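Local coordinates for protein berberine bridge enzyme-like 28 (Arabidopsis thaliana, PDB 5D79) that is a secreted, FAD-dependent oxidoreductase of the berberine bridge enzyme-like family, involved in the plant's adaptation to salt stress, at residues P466-M480 against G492-F504. Sequence-based numbering, arbitrary orientation.
Sequences PRGAYVNFKDMDLGM and GKSWGVKYFKNNF. With FAD (flavin-adenine dinucleotide), chain E.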
ATOM      1  N   PRO A 466      -6.705   9.818 -18.072  1.00 21.49           N
ATOM      2  CA  PRO A 466      -5.926  10.428 -16.988  1.00 18.87           C
ATOM      3  C   PRO A 466      -4.565   9.756 -16.806  1.00 19.72           C
ATOM      4  O   PRO A 466      -4.379   8.608 -17.225  1.00 17.47           O
ATOM      5  CB  PRO A 466      -6.798  10.189 -15.765  1.00 16.88           C
ATOM      6  CG  PRO A 466      -7.375   8.836 -16.049  1.00 18.50           C
ATOM      7  CD  PRO A 466      -7.605   8.767 -17.558  1.00 19.68           C
ATOM      8  N   ARG A 467      -3.631  10.472 -16.188  1.00 19.33           N
ATOM      9  CA  ARG A 467      -2.373   9.875 -15.753  1.00 18.04           C
ATOM     10  C   ARG A 467      -2.635   9.003 -14.523  1.00 16.31           C
ATOM     11  O   ARG A 467      -2.918   9.515 -13.439  1.00 13.65           O
ATOM     12  CB  ARG A 467      -1.333  10.960 -15.448  1.00 12.31           C
ATOM     13  CG  ARG A 467       0.061  10.431 -15.093  1.00 11.98           C
ATOM     14  CD  ARG A 467       1.076  11.567 -15.046  1.00 14.78           C
ATOM     15  NE  ARG A 467       2.444  11.074 -14.876  1.00 18.25           N
ATOM     16  CZ  ARG A 467       3.547  11.809 -15.033  1.00 16.29           C
ATOM     17  NH1 ARG A 467       3.463  13.089 -15.366  1.00 16.94           N
ATOM     18  NH2 ARG A 467       4.739  11.260 -14.858  1.00 14.59           N
ATOM     19  N   GLY A 468      -2.558   7.685 -14.692  1.00 14.12           N
ATOM     20  CA  GLY A 468      -2.885   6.773 -13.607  1.00 13.95           C
ATOM     21  C   GLY A 468      -1.977   6.834 -12.386  1.00 13.27           C
ATOM     22  O   GLY A 468      -0.770   7.022 -12.499  1.00 13.08           O
ATOM     23  N   ALA A 469      -2.583   6.658 -11.213  1.00 17.55           N
ATOM     24  CA  ALA A 469      -1.877   6.647  -9.932  1.00 16.90           C
ATOM     25  C   ALA A 469      -2.438   5.564  -8.986  1.00 16.55           C
ATOM     26  O   ALA A 469      -3.640   5.270  -8.991  1.00 16.23           O
ATOM     27  CB  ALA A 469      -1.963   8.039  -9.273  1.00 13.54           C
ATOM     28  N   TYR A 470      -1.562   4.980  -8.172  1.00 14.48           N
ATOM     29  CA  TYR A 470      -1.952   3.970  -7.182  1.00 14.24           C
ATOM     30  C   TYR A 470      -2.311   4.598  -5.809  1.00 15.21           C
ATOM     31  O   TYR A 470      -1.465   5.231  -5.165  1.00 15.96           O
ATOM     32  CB  TYR A 470      -0.814   2.949  -7.038  1.00 14.65           C
ATOM     33  CG  TYR A 470      -1.074   1.778  -6.107  1.00 18.99           C
ATOM     34  CD1 TYR A 470      -2.355   1.242  -5.936  1.00 17.11           C
ATOM     35  CD2 TYR A 470      -0.023   1.201  -5.396  1.00 21.48           C
ATOM     36  CE1 TYR A 470      -2.566   0.164  -5.076  1.00 14.03           C
ATOM     37  CE2 TYR A 470      -0.232   0.149  -4.541  1.00 20.84           C
ATOM     38  CZ  TYR A 470      -1.495  -0.369  -4.394  1.00 17.16           C
ATOM     39  OH  TYR A 470      -1.663  -1.417  -3.534  1.00 18.76           O
ATOM     40  N   VAL A 471      -3.555   4.399  -5.362  1.00 15.53           N
ATOM     41  CA  VAL A 471      -4.089   5.093  -4.178  1.00 14.49           C
ATOM     42  C   VAL A 471      -3.380   4.688  -2.888  1.00 14.12           C
ATOM     43  O   VAL A 471      -3.396   5.441  -1.909  1.00 17.88           O
ATOM     44  CB  VAL A 471      -5.632   4.876  -4.014  1.00 15.62           C
ATOM     45  CG1 VAL A 471      -5.968   3.546  -3.317  1.00 11.33           C
ATOM     46  CG2 VAL A 471      -6.254   6.042  -3.253  1.00 16.92           C
ATOM     47  N   ASN A 472      -2.743   3.521  -2.892  1.00 14.20           N
ATOM     48  CA  ASN A 472      -1.931   3.106  -1.752  1.00 16.32           C
ATOM     49  C   ASN A 472      -0.607   3.869  -1.696  1.00 17.06           C
ATOM     50  O   ASN A 472       0.078   3.859  -0.680  1.00 16.98           O
ATOM     51  CB  ASN A 472      -1.677   1.594  -1.777  1.00 13.14           C
ATOM     52  CG  ASN A 472      -2.698   0.817  -0.959  1.00 14.72           C
ATOM     53  OD1 ASN A 472      -3.371   1.373  -0.094  1.00 16.41           O
ATOM     54  ND2 ASN A 472      -2.806  -0.471  -1.220  1.00 13.96           N
ATOM     55  N   PHE A 473      -0.249   4.538  -2.788  1.00 21.19           N
ATOM     56  CA  PHE A 473       0.852   5.506  -2.753  1.00 22.20           C
ATOM     57  C   PHE A 473       0.262   6.927  -2.769  1.00 21.85           C
ATOM     58  O   PHE A 473       0.372   7.630  -3.770  1.00 23.08           O
ATOM     59  CB  PHE A 473       1.823   5.312  -3.938  1.00 19.02           C
ATOM     60  CG  PHE A 473       2.522   3.962  -3.970  1.00 17.69           C
ATOM     61  CD1 PHE A 473       2.861   3.296  -2.797  1.00 19.89           C
ATOM     62  CD2 PHE A 473       2.840   3.359  -5.186  1.00 14.44           C
ATOM     63  CE1 PHE A 473       3.508   2.050  -2.834  1.00 17.12           C
ATOM     64  CE2 PHE A 473       3.475   2.115  -5.233  1.00 14.41           C
ATOM     65  CZ  PHE A 473       3.811   1.462  -4.055  1.00 15.93           C
ATOM     66  N   LYS A 474      -0.379   7.340  -1.676  1.00 19.43           N
ATOM     67  CA  LYS A 474      -1.045   8.647  -1.627  1.00 21.20           C
ATOM     68  C   LYS A 474      -0.092   9.811  -1.940  1.00 20.52           C
ATOM     69  O   LYS A 474       1.021   9.882  -1.410  1.00 24.87           O
ATOM     70  CB  LYS A 474      -1.704   8.878  -0.257  1.00 26.11           C
ATOM     71  CG  LYS A 474      -3.216   8.666  -0.227  1.00 29.29           C
ATOM     72  CD  LYS A 474      -3.806   9.233   1.053  1.00 31.45           C
ATOM     73  CE  LYS A 474      -5.003   8.418   1.545  1.00 34.88           C
ATOM     74  NZ  LYS A 474      -5.372   8.788   2.950  1.00 34.21           N
ATOM     75  N   ASP A 475      -0.543  10.715  -2.811  1.00 16.92           N
ATOM     76  CA  ASP A 475       0.277  11.828  -3.266  1.00 19.31           C
ATOM     77  C   ASP A 475      -0.552  13.126  -3.350  1.00 21.00           C
ATOM     78  O   ASP A 475      -1.342  13.334  -4.272  1.00 17.62           O
ATOM     79  CB  ASP A 475       0.915  11.475  -4.619  1.00 19.63           C
ATOM     80  CG  ASP A 475       1.927  12.511  -5.092  1.00 19.40           C
ATOM     81  OD1 ASP A 475       2.337  13.400  -4.298  1.00 16.81           O
ATOM     82  OD2 ASP A 475       2.310  12.421  -6.279  1.00 19.73           O
ATOM     83  N   MET A 476      -0.364  13.992  -2.362  1.00 23.80           N
ATOM     84  CA  MET A 476      -1.050  15.281  -2.313  1.00 27.19           C
ATOM     85  C   MET A 476      -0.711  16.166  -3.499  1.00 22.19           C
ATOM     86  O   MET A 476      -1.448  17.104  -3.810  1.00 20.65           O
ATOM     87  CB  MET A 476      -0.692  16.012  -1.024  1.00 32.95           C
ATOM     88  CG  MET A 476      -1.018  15.224   0.204  1.00 34.89           C
ATOM     89  SD  MET A 476      -2.789  15.210   0.388  1.00 43.65           S
ATOM     90  CE  MET A 476      -2.931  16.567   1.555  1.00 36.00           C
ATOM     91  N   ASP A 477       0.417  15.869  -4.140  1.00 22.57           N
ATOM     92  CA  ASP A 477       0.888  16.634  -5.290  1.00 26.69           C
ATOM     93  C   ASP A 477       0.009  16.429  -6.522  1.00 24.88           C
ATOM     94  O   ASP A 477       0.077  17.222  -7.460  1.00 23.89           O
ATOM     95  CB  ASP A 477       2.342  16.276  -5.623  1.00 28.45           C
ATOM     96  CG  ASP A 477       3.329  16.819  -4.598  1.00 33.69           C
ATOM     97  OD1 ASP A 477       2.921  17.649  -3.746  1.00 32.47           O
ATOM     98  OD2 ASP A 477       4.516  16.427  -4.656  1.00 36.42           O
ATOM     99  N   LEU A 478      -0.817  15.383  -6.511  1.00 23.35           N
ATOM    100  CA  LEU A 478      -1.828  15.199  -7.561  1.00 26.93           C
ATOM    101  C   LEU A 478      -3.063  16.091  -7.323  1.00 26.33           C
ATOM    102  O   LEU A 478      -3.909  16.258  -8.211  1.00 26.69           O
ATOM    103  CB  LEU A 478      -2.256  13.728  -7.658  1.00 26.62           C
ATOM    104  CG  LEU A 478      -1.159  12.665  -7.566  1.00 26.19           C
ATOM    105  CD1 LEU A 478      -1.767  11.270  -7.629  1.00 25.39           C
ATOM    106  CD2 LEU A 478      -0.113  12.859  -8.653  1.00 24.81           C
ATOM    107  N   GLY A 479      -3.161  16.648  -6.113  1.00 25.54           N
ATOM    108  CA  GLY A 479      -4.240  17.553  -5.757  1.00 25.85           C
ATOM    109  C   GLY A 479      -4.891  17.243  -4.418  1.00 26.50           C
ATOM    110  O   GLY A 479      -4.844  16.109  -3.951  1.00 27.59           O
ATOM    111  N   MET A 480      -5.499  18.255  -3.802  1.00 25.98           N
ATOM    112  CA  MET A 480      -6.234  18.082  -2.551  1.00 28.01           C
ATOM    113  C   MET A 480      -7.388  19.087  -2.461  1.00 29.39           C
ATOM    114  O   MET A 480      -7.462  20.022  -3.254  1.00 29.58           O
ATOM    115  CB  MET A 480      -5.296  18.231  -1.354  1.00 29.58           C
ATOM    116  CG  MET A 480      -4.518  19.535  -1.332  1.00 33.02           C
ATOM    117  SD  MET A 480      -3.461  19.681   0.120  1.00 47.97           S
ATOM    118  CE  MET A 480      -4.674  19.823   1.438  1.00 27.64           C
ATOM    119  N   GLY A 492     -12.677  17.101  -6.291  1.00 25.98           N
ATOM    120  CA  GLY A 492     -12.193  15.760  -6.014  1.00 25.59           C
ATOM    121  C   GLY A 492     -12.103  14.880  -7.245  1.00 22.89           C
ATOM    122  O   GLY A 492     -11.382  13.882  -7.254  1.00 18.69           O
ATOM    123  N   LYS A 493     -12.828  15.265  -8.287  1.00 24.79           N
ATOM    124  CA  LYS A 493     -12.791  14.583  -9.579  1.00 26.37           C
ATOM    125  C   LYS A 493     -11.399  14.617 -10.192  1.00 26.49           C
ATOM    126  O   LYS A 493     -11.001  13.697 -10.912  1.00 27.04           O
ATOM    127  CB  LYS A 493     -13.796  15.218 -10.538  1.00 26.92           C
ATOM    128  CG  LYS A 493     -14.201  14.322 -11.684  1.00 33.10           C
ATOM    129  CD  LYS A 493     -15.342  14.932 -12.476  1.00 34.89           C
ATOM    130  CE  LYS A 493     -15.728  14.039 -13.637  1.00 39.53           C
ATOM    131  NZ  LYS A 493     -16.803  14.655 -14.468  1.00 45.14           N
ATOM    132  N   SER A 494     -10.660  15.677  -9.880  1.00 28.48           N
ATOM    133  CA  SER A 494      -9.314  15.916 -10.412  1.00 28.61           C
ATOM    134  C   SER A 494      -8.335  14.768 -10.186  1.00 21.12           C
ATOM    135  O   SER A 494      -7.782  14.234 -11.145  1.00 19.03           O
ATOM    136  CB  SER A 494      -8.738  17.198  -9.801  1.00 32.30           C
ATOM    137  OG  SER A 494      -7.449  17.458 -10.310  1.00 34.46           O
ATOM    138  N   TRP A 495      -8.109  14.403  -8.925  1.00 23.33           N
ATOM    139  CA  TRP A 495      -7.231  13.273  -8.600  1.00 21.91           C
ATOM    140  C   TRP A 495      -8.005  11.949  -8.595  1.00 21.55           C
ATOM    141  O   TRP A 495      -7.427  10.888  -8.812  1.00 22.69           O
ATOM    142  CB  TRP A 495      -6.530  13.488  -7.247  1.00 19.69           C
ATOM    143  CG  TRP A 495      -7.471  13.712  -6.106  1.00 21.37           C
ATOM    144  CD1 TRP A 495      -8.058  12.757  -5.328  1.00 21.73           C
ATOM    145  CD2 TRP A 495      -7.940  14.974  -5.614  1.00 19.79           C
ATOM    146  NE1 TRP A 495      -8.867  13.347  -4.388  1.00 20.15           N
ATOM    147  CE2 TRP A 495      -8.807  14.707  -4.541  1.00 18.16           C
ATOM    148  CE3 TRP A 495      -7.706  16.302  -5.979  1.00 19.51           C
ATOM    149  CZ2 TRP A 495      -9.448  15.715  -3.835  1.00 18.08           C
ATOM    150  CZ3 TRP A 495      -8.335  17.301  -5.272  1.00 23.10           C
ATOM    151  CH2 TRP A 495      -9.197  17.005  -4.212  1.00 22.00           C
ATOM    152  N   GLY A 496      -9.313  12.018  -8.368  1.00 18.10           N
ATOM    153  CA  GLY A 496     -10.165  10.840  -8.381  1.00 18.21           C
ATOM    154  C   GLY A 496     -10.039   9.949  -9.609  1.00 17.67           C
ATOM    155  O   GLY A 496      -9.934   8.718  -9.493  1.00 15.64           O
ATOM    156  N   VAL A 497     -10.050  10.562 -10.790  1.00 21.00           N
ATOM    157  CA  VAL A 497      -9.913   9.805 -12.031  1.00 19.57           C
ATOM    158  C   VAL A 497      -8.470   9.283 -12.248  1.00 19.72           C
ATOM    159  O   VAL A 497      -8.237   8.355 -13.028  1.00 15.92           O
ATOM    160  CB  VAL A 497     -10.360  10.647 -13.232  1.00 13.49           C
ATOM    161  CG1 VAL A 497     -11.790  11.128 -13.017  1.00 20.27           C
ATOM    162  CG2 VAL A 497      -9.438  11.819 -13.432  1.00 13.69           C
ATOM    163  N   LYS A 498      -7.502   9.859 -11.538  1.00 18.42           N
ATOM    164  CA  LYS A 498      -6.127   9.391 -11.637  1.00 17.27           C
ATOM    165  C   LYS A 498      -5.947   8.078 -10.851  1.00 12.83           C
ATOM    166  O   LYS A 498      -5.358   7.105 -11.330  1.00 11.73           O
ATOM    167  CB  LYS A 498      -5.170  10.476 -11.132  1.00 17.96           C
ATOM    168  CG  LYS A 498      -5.272  11.804 -11.878  1.00 16.19           C
ATOM    169  CD  LYS A 498      -4.293  12.808 -11.284  1.00 24.19           C
ATOM    170  CE  LYS A 498      -4.239  14.102 -12.094  1.00 26.65           C
ATOM    171  NZ  LYS A 498      -3.262  15.063 -11.503  1.00 24.97           N
ATOM    172  N   TYR A 499      -6.499   8.057  -9.647  1.00 13.35           N
ATOM    173  CA  TYR A 499      -6.463   6.883  -8.792  1.00 13.20           C
ATOM    174  C   TYR A 499      -7.394   5.770  -9.270  1.00 16.40           C
ATOM    175  O   TYR A 499      -7.048   4.596  -9.187  1.00 16.03           O
ATOM    176  CB  TYR A 499      -6.871   7.260  -7.374  1.00 13.68           C
ATOM    177  CG  TYR A 499      -5.885   8.040  -6.545  1.00 14.77           C
ATOM    178  CD1 TYR A 499      -4.521   7.772  -6.584  1.00 15.77           C
ATOM    179  CD2 TYR A 499      -6.336   9.017  -5.659  1.00 20.79           C
ATOM    180  CE1 TYR A 499      -3.626   8.488  -5.776  1.00 17.10           C
ATOM    181  CE2 TYR A 499      -5.452   9.726  -4.849  1.00 21.65           C
ATOM    182  CZ  TYR A 499      -4.107   9.458  -4.909  1.00 17.34           C
ATOM    183  OH  TYR A 499      -3.258  10.174  -4.108  1.00 14.60           O
ATOM    184  N   PHE A 500      -8.588   6.142  -9.742  1.00 14.96           N
ATOM    185  CA  PHE A 500      -9.651   5.170  -9.961  1.00 12.74           C
ATOM    186  C   PHE A 500     -10.216   5.108 -11.376  1.00 16.34           C
ATOM    187  O   PHE A 500     -11.052   4.246 -11.660  1.00 13.79           O
ATOM    188  CB  PHE A 500     -10.790   5.452  -8.995  1.00 15.53           C
ATOM    189  CG  PHE A 500     -10.376   5.392  -7.562  1.00 19.02           C
ATOM    190  CD1 PHE A 500      -9.956   4.197  -7.006  1.00 14.66           C
ATOM    191  CD2 PHE A 500     -10.408   6.521  -6.770  1.00 16.30           C
ATOM    192  CE1 PHE A 500      -9.578   4.127  -5.696  1.00 15.91           C
ATOM    193  CE2 PHE A 500     -10.029   6.452  -5.451  1.00 19.44           C
ATOM    194  CZ  PHE A 500      -9.612   5.248  -4.914  1.00 17.47           C
ATOM    195  N   LYS A 501      -9.767   6.017 -12.244  1.00 14.54           N
ATOM    196  CA  LYS A 501     -10.205   6.108 -13.647  1.00 17.69           C
ATOM    197  C   LYS A 501     -11.729   6.021 -13.812  1.00 17.07           C
ATOM    198  O   LYS A 501     -12.452   6.830 -13.239  1.00 18.33           O
ATOM    199  CB  LYS A 501      -9.506   5.041 -14.490  1.00 17.62           C
ATOM    200  CG  LYS A 501      -7.987   5.206 -14.498  1.00 18.15           C
ATOM    201  CD  LYS A 501      -7.366   4.665 -15.774  1.00 19.28           C
ATOM    202  CE  LYS A 501      -6.011   5.297 -16.028  1.00 23.28           C
ATOM    203  NZ  LYS A 501      -5.140   4.411 -16.844  1.00 24.29           N
ATOM    204  N   ASN A 502     -12.223   5.055 -14.580  1.00 16.53           N
ATOM    205  CA  ASN A 502     -13.664   4.975 -14.849  1.00 20.04           C
ATOM    206  C   ASN A 502     -14.483   4.502 -13.650  1.00 22.63           C
ATOM    207  O   ASN A 502     -15.713   4.543 -13.671  1.00 23.04           O
ATOM    208  CB  ASN A 502     -13.926   4.063 -16.045  1.00 16.70           C
ATOM    209  CG  ASN A 502     -13.227   4.547 -17.296  1.00 18.69           C
ATOM    210  OD1 ASN A 502     -13.282   5.725 -17.623  1.00 16.54           O
ATOM    211  ND2 ASN A 502     -12.539   3.645 -17.985  1.00 21.20           N
ATOM    212  N   ASN A 503     -13.794   4.063 -12.602  1.00 24.88           N
ATOM    213  CA  ASN A 503     -14.450   3.605 -11.385  1.00 20.57           C
ATOM    214  C   ASN A 503     -14.825   4.743 -10.449  1.00 19.14           C
ATOM    215  O   ASN A 503     -15.503   4.523  -9.446  1.00 22.49           O
ATOM    216  CB  ASN A 503     -13.551   2.622 -10.635  1.00 18.49           C
ATOM    217  CG  ASN A 503     -13.512   1.248 -11.273  1.00 17.93           C
ATOM    218  OD1 ASN A 503     -14.463   0.826 -11.952  1.00 17.77           O
ATOM    219  ND2 ASN A 503     -12.424   0.523 -11.032  1.00 12.06           N
ATOM    220  N   PHE A 504     -14.370   5.954 -10.756  1.00 15.31           N
ATOM    221  CA  PHE A 504     -14.591   7.085  -9.857  1.00 19.59           C
ATOM    222  C   PHE A 504     -16.079   7.416  -9.641  1.00 22.04           C
ATOM    223  O   PHE A 504     -16.492   7.683  -8.513  1.00 14.91           O
ATOM    224  CB  PHE A 504     -13.859   8.326 -10.368  1.00 19.71           C
ATOM    225  CG  PHE A 504     -14.114   9.567  -9.541  1.00 23.64           C
ATOM    226  CD1 PHE A 504     -13.564   9.693  -8.264  1.00 24.41           C
ATOM    227  CD2 PHE A 504     -14.896  10.607 -10.040  1.00 18.03           C
ATOM    228  CE1 PHE A 504     -13.792  10.832  -7.503  1.00 20.85           C
ATOM    229  CE2 PHE A 504     -15.129  11.742  -9.288  1.00 19.38           C
ATOM    230  CZ  PHE A 504     -14.577  11.857  -8.013  1.00 20.26           C
TER
HETATM  231  PA  FAD E 603      -2.347   3.616   7.560  1.00 19.33           P
HETATM  232  O1A FAD E 603      -1.632   4.944   7.577  1.00 16.53           O
HETATM  233  O2A FAD E 603      -2.682   3.112   8.945  1.00 22.48           O
HETATM  234  O5B FAD E 603      -3.661   3.722   6.626  1.00 21.27           O
HETATM  235  C5B FAD E 603      -3.606   4.332   5.344  1.00 21.66           C
HETATM  236  C4B FAD E 603      -4.975   4.839   4.871  1.00 19.79           C
HETATM  237  O4B FAD E 603      -5.944   3.825   5.069  1.00 17.36           O
HETATM  238  C3B FAD E 603      -5.419   6.059   5.665  1.00 21.02           C
HETATM  239  O3B FAD E 603      -6.129   6.967   4.851  1.00 17.24           O
HETATM  240  C2B FAD E 603      -6.319   5.459   6.732  1.00 24.69           C
HETATM  241  O2B FAD E 603      -7.303   6.370   7.187  1.00 24.27           O
HETATM  242  C1B FAD E 603      -6.894   4.227   6.041  1.00 18.46           C
HETATM  243  N9A FAD E 603      -7.213   3.106   6.951  1.00 16.91           N
HETATM  244  C8A FAD E 603      -6.358   2.326   7.696  1.00 16.45           C
HETATM  245  N7A FAD E 603      -7.094   1.403   8.368  1.00 16.40           N
HETATM  246  C5A FAD E 603      -8.402   1.579   8.064  1.00 17.79           C
HETATM  247  C6A FAD E 603      -9.574   0.933   8.458  1.00 18.31           C
HETATM  248  N6A FAD E 603      -9.530  -0.226   9.104  1.00 17.68           N
HETATM  249  N1A FAD E 603     -10.790   1.358   7.957  1.00 19.49           N
HETATM  250  C2A FAD E 603     -10.843   2.409   7.068  1.00 15.59           C
HETATM  251  N3A FAD E 603      -9.679   3.046   6.686  1.00 17.51           N
HETATM  252  C4A FAD E 603      -8.482   2.642   7.171  1.00 18.39           C
HETATM  253  N1  FAD E 603       1.730  -0.969  -1.038  1.00 18.24           N
HETATM  254  C2  FAD E 603       1.687  -1.941  -2.023  1.00 23.95           C
HETATM  255  O2  FAD E 603       0.603  -2.373  -2.431  1.00 15.93           O
HETATM  256  N3  FAD E 603       2.877  -2.443  -2.537  1.00 28.03           N
HETATM  257  C4  FAD E 603       4.105  -1.986  -2.085  1.00 25.29           C
HETATM  258  O4  FAD E 603       5.135  -2.535  -2.480  1.00 24.15           O
HETATM  259  C4X FAD E 603       4.143  -1.023  -1.076  1.00 22.61           C
HETATM  260  N5  FAD E 603       5.344  -0.637  -0.502  1.00 19.88           N
HETATM  261  C5X FAD E 603       5.334   0.075   0.688  1.00 19.29           C
HETATM  262  C6  FAD E 603       6.501   0.267   1.425  1.00 19.06           C
HETATM  263  C7  FAD E 603       6.477   0.994   2.619  1.00 20.95           C
HETATM  264  C7M FAD E 603       7.740   1.204   3.397  1.00 20.66           C
HETATM  265  C8  FAD E 603       5.268   1.495   3.107  1.00 21.00           C
HETATM  266  C8M FAD E 603       5.217   2.300   4.372  1.00 16.28           C
HETATM  267  C9  FAD E 603       4.104   1.306   2.370  1.00 23.36           C
HETATM  268  C9A FAD E 603       4.141   0.644   1.139  1.00 22.54           C
HETATM  269  N10 FAD E 603       2.990   0.483   0.383  1.00 17.20           N
HETATM  270  C10 FAD E 603       2.941  -0.544  -0.539  1.00 16.46           C
HETATM  271  C1' FAD E 603       1.796   1.355   0.620  1.00 11.40           C
HETATM  272  C2' FAD E 603       0.823   0.791   1.637  1.00 14.78           C
HETATM  273  O2' FAD E 603       0.233  -0.379   1.112  1.00 20.14           O
HETATM  274  C3' FAD E 603      -0.222   1.864   1.918  1.00 15.36           C
HETATM  275  O3' FAD E 603       0.417   2.951   2.552  1.00 19.46           O
HETATM  276  C4' FAD E 603      -1.307   1.377   2.847  1.00 12.97           C
HETATM  277  O4' FAD E 603      -2.466   2.146   2.667  1.00 14.89           O
HETATM  278  C5' FAD E 603      -0.868   1.583   4.280  1.00 13.28           C
HETATM  279  O5' FAD E 603      -1.707   0.828   5.123  1.00 15.51           O
HETATM  280  P   FAD E 603      -1.485   0.969   6.704  1.00 18.14           P
HETATM  281  O1P FAD E 603      -2.635   0.337   7.441  1.00 15.08           O
HETATM  282  O2P FAD E 603      -0.169   0.359   7.120  1.00 13.22           O
HETATM  283  O3P FAD E 603      -1.375   2.575   6.805  1.00 22.20           O
HETATM  284  O   HOH W   1      -5.191   6.510 -19.135  1.00 25.45           O
HETATM  285  O   HOH W   2      -5.625   3.148  -7.134  1.00 10.58           O
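Gly468 and Ala469 run past the C-terminal turn of helix 488-500, with Ala469 N hydrogen-bonded to Lys498 O (2.8 Å); beyond them the chain makes a type I turn from Tyr470 to Phe473 and curls round Tyr499. With CG anti to its carbonyl carbon (chi1 -73°), Tyr499 reaches into that curl. Val471 CG2 sits over one ring face, 3.9 Å from the Tyr499 centroid, and also touches Phe500 CZ. Ala469 O lies at the ring edge, while Leu478 CD1 comes obliquely to Tyr499 CE1 (3.8 Å). At the far end Asp475 N donates almost straight (170°) to Tyr499 OH, which Gln524 also holds. One turn toward the helix N-terminus, the Gly479-Met480 backbone covers one face of Trp495, Gly479 O standing 3.5 Å above the ring plane. A water accepts from Val471 N and probably donates to Tyr499 O. From the turn and the residue after it, Tyr470 OH donates to flavin O2 (2.7 Å), Asn472 OD1 accepts from ribityl O4', and Lys474 NZ donates to O3B of the adenosine ribose. Packed at one ring face and the edge, and hydrogen-bonded at its hydroxyl, Tyr499 probably serves as a second-shell residue, helping to position the backbone that carries these groups.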